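Local coordinates for protein peptidase (Yersinia bercovieri, PDB 5NYW) that is of unknown function but, as an ancestral beta-subunit (Anbu) of the proteasome and HslV family, has the Ntn-hydrolase fold and assembles into multimers, at residues V4-S9 / R160-D165. Residues are numbered along the deposited sequence; the frame is centred on the assembly and turned at random.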
loop_
_atom_site.group_PDB
_atom_site.type_symbol
_atom_site.label_atom_id
_atom_site.label_comp_id
_atom_site.label_asym_id
_atom_site.label_seq_id
_atom_site.Cartn_x
_atom_site.Cartn_y
_atom_site.Cartn_z
ATOM N N VAL L 4 20.918 -35.277 -16.577
ATOM C CA VAL L 4 21.547 -35.686 -15.327
ATOM C C VAL L 4 22.995 -35.206 -15.315
ATOM O O VAL L 4 23.661 -35.159 -16.349
ATOM C CB VAL L 4 21.467 -37.243 -15.096
ATOM C CG1 VAL L 4 22.091 -38.037 -16.250
ATOM C CG2 VAL L 4 22.102 -37.641 -13.751
ATOM N N ALA L 5 23.466 -34.819 -14.138
ATOM C CA ALA L 5 24.854 -34.434 -13.977
ATOM C C ALA L 5 25.377 -35.049 -12.699
ATOM O O ALA L 5 24.689 -35.064 -11.691
ATOM C CB ALA L 5 24.993 -32.923 -13.957
ATOM N N MET L 6 26.605 -35.542 -12.749
ATOM C CA MET L 6 27.215 -36.221 -11.623
ATOM C C MET L 6 28.553 -35.584 -11.259
ATOM O O MET L 6 29.385 -35.338 -12.136
ATOM C CB MET L 6 27.425 -37.705 -11.945
ATOM C CG MET L 6 26.168 -38.452 -12.322
ATOM S SD MET L 6 26.507 -40.020 -13.147
ATOM C CE MET L 6 24.872 -40.743 -13.247
ATOM N N ARG L 7 28.740 -35.285 -9.976
ATOM C CA ARG L 7 30.024 -34.790 -9.483
ATOM C C ARG L 7 30.745 -35.837 -8.647
ATOM O O ARG L 7 30.314 -36.153 -7.538
ATOM C CB ARG L 7 29.839 -33.516 -8.662
ATOM C CG ARG L 7 31.113 -32.976 -8.031
ATOM C CD ARG L 7 30.785 -31.795 -7.133
ATOM N NE ARG L 7 31.925 -31.341 -6.332
ATOM C CZ ARG L 7 32.164 -31.712 -5.076
ATOM N NH1 ARG L 7 33.221 -31.235 -4.446
ATOM N NH2 ARG L 7 31.341 -32.548 -4.447
ATOM N N LEU L 8 31.867 -36.328 -9.164
ATOM C CA LEU L 8 32.641 -37.386 -8.527
ATOM C C LEU L 8 34.002 -36.850 -8.142
ATOM O O LEU L 8 34.324 -35.714 -8.475
ATOM C CB LEU L 8 32.800 -38.579 -9.458
ATOM C CG LEU L 8 31.528 -38.932 -10.214
ATOM C CD1 LEU L 8 31.900 -39.511 -11.555
ATOM C CD2 LEU L 8 30.678 -39.892 -9.395
ATOM N N SER L 9 34.786 -37.651 -7.426
ATOM C CA SER L 9 36.111 -37.220 -6.994
ATOM C C SER L 9 37.053 -36.939 -8.168
ATOM O O SER L 9 37.900 -36.042 -8.091
ATOM C CB SER L 9 36.728 -38.255 -6.050
ATOM O OG SER L 9 36.776 -39.532 -6.648
ATOM N N ARG L 160 21.472 -46.986 -6.867
ATOM C CA ARG L 160 22.036 -48.317 -6.598
ATOM C C ARG L 160 23.546 -48.409 -6.786
ATOM O O ARG L 160 24.220 -49.101 -6.021
ATOM C CB ARG L 160 21.394 -49.368 -7.504
ATOM C CG ARG L 160 20.008 -49.807 -7.102
ATOM C CD ARG L 160 19.513 -50.904 -8.038
ATOM N NE ARG L 160 18.131 -51.283 -7.764
ATOM C CZ ARG L 160 17.766 -52.161 -6.832
ATOM N NH1 ARG L 160 18.690 -52.762 -6.090
ATOM N NH2 ARG L 160 16.477 -52.439 -6.647
ATOM N N VAL L 161 24.077 -47.691 -7.778
ATOM C CA VAL L 161 25.462 -47.897 -8.172
ATOM C C VAL L 161 26.366 -46.658 -8.087
ATOM O O VAL L 161 27.583 -46.798 -8.001
ATOM C CB VAL L 161 25.541 -48.462 -9.609
ATOM C CG1 VAL L 161 24.619 -49.647 -9.768
ATOM C CG2 VAL L 161 25.182 -47.412 -10.615
ATOM N N LEU L 162 25.798 -45.457 -8.063
ATOM C CA LEU L 162 26.640 -44.259 -8.061
ATOM C C LEU L 162 26.942 -43.805 -6.636
ATOM O O LEU L 162 26.060 -43.790 -5.772
ATOM C CB LEU L 162 25.989 -43.099 -8.840
ATOM C CG LEU L 162 26.904 -41.876 -9.102
ATOM C CD1 LEU L 162 27.878 -42.111 -10.259
ATOM C CD2 LEU L 162 26.145 -40.568 -9.324
ATOM N N SER L 163 28.213 -43.482 -6.399
ATOM C CA SER L 163 28.673 -42.837 -5.171
ATOM C C SER L 163 29.768 -41.862 -5.577
ATOM O O SER L 163 30.247 -41.912 -6.716
ATOM C CB SER L 163 29.173 -43.856 -4.146
ATOM O OG SER L 163 30.262 -44.605 -4.653
ATOM N N TYR L 164 30.181 -40.990 -4.661
ATOM C CA TYR L 164 31.178 -39.953 -4.967
ATOM C C TYR L 164 32.474 -40.527 -5.553
ATOM O O TYR L 164 33.169 -39.863 -6.329
ATOM C CB TYR L 164 31.478 -39.141 -3.700
ATOM C CG TYR L 164 32.423 -37.966 -3.864
ATOM C CD1 TYR L 164 32.024 -36.820 -4.544
ATOM C CD2 TYR L 164 33.714 -37.989 -3.314
ATOM C CE1 TYR L 164 32.880 -35.729 -4.681
ATOM C CE2 TYR L 164 34.581 -36.907 -3.459
ATOM C CZ TYR L 164 34.155 -35.778 -4.141
ATOM O OH TYR L 164 34.996 -34.691 -4.284
ATOM N N ASP L 165 32.786 -41.769 -5.195
ATOM C CA ASP L 165 34.053 -42.382 -5.594
ATOM C C ASP L 165 33.971 -43.256 -6.845
ATOM O O ASP L 165 34.970 -43.835 -7.250
ATOM C CB ASP L 165 34.599 -43.216 -4.436
ATOM C CG ASP L 165 35.088 -42.361 -3.288
ATOM O OD1 ASP L 165 35.846 -41.396 -3.537
ATOM O OD2 ASP L 165 34.698 -42.645 -2.137
HETATM O O HOH W 1 34.839 -33.571 -6.567
#
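In this proteasome-type Ntn-hydrolase fold, the chain leaving the N-terminal strand 2-7 runs beside the linker between helices 155-161 and 168-185, the directions of 6-9 and 162-165 being 21° apart. One hydrogen bond joins the backbones: Ser-9 N gives its hydrogen to Tyr-164 O at 3.0 Å, approaching nearly along the C=O axis. The same residue meets Leu-8 and Ser-9 a second time with its side chain: with CG anti to the backbone N (chi1 -176°), one ring face lies against the backbone from Leu-8 C to Ser-9 CA. Ser-9 N lies over the ring centre, and Ser-9 CB touches Tyr-164 CE2 at 3.6 Å. Arg-7 runs alongside the ring in the same direction, its guanidinium tilted 40° to it and NH2 3.5 Å from Tyr-164 CE1, while NE is taken by Leu-125 O. A water bridges Leu-8 O and Tyr-164 OH. Leu-162, the first residue beyond the helix, turns its side chain toward Met-6 and Leu-8: CD2 meets Met-6 CG at 3.7 Å, and CD1 meets Leu-8 CD2, the two leucines crossing at about a right angle. Leu-162 and Met-6 also touch Tyr-145 of the adjacent strand 145-149, and Met-6 and Leu-8 pack on Ala-171 of helix 168-185.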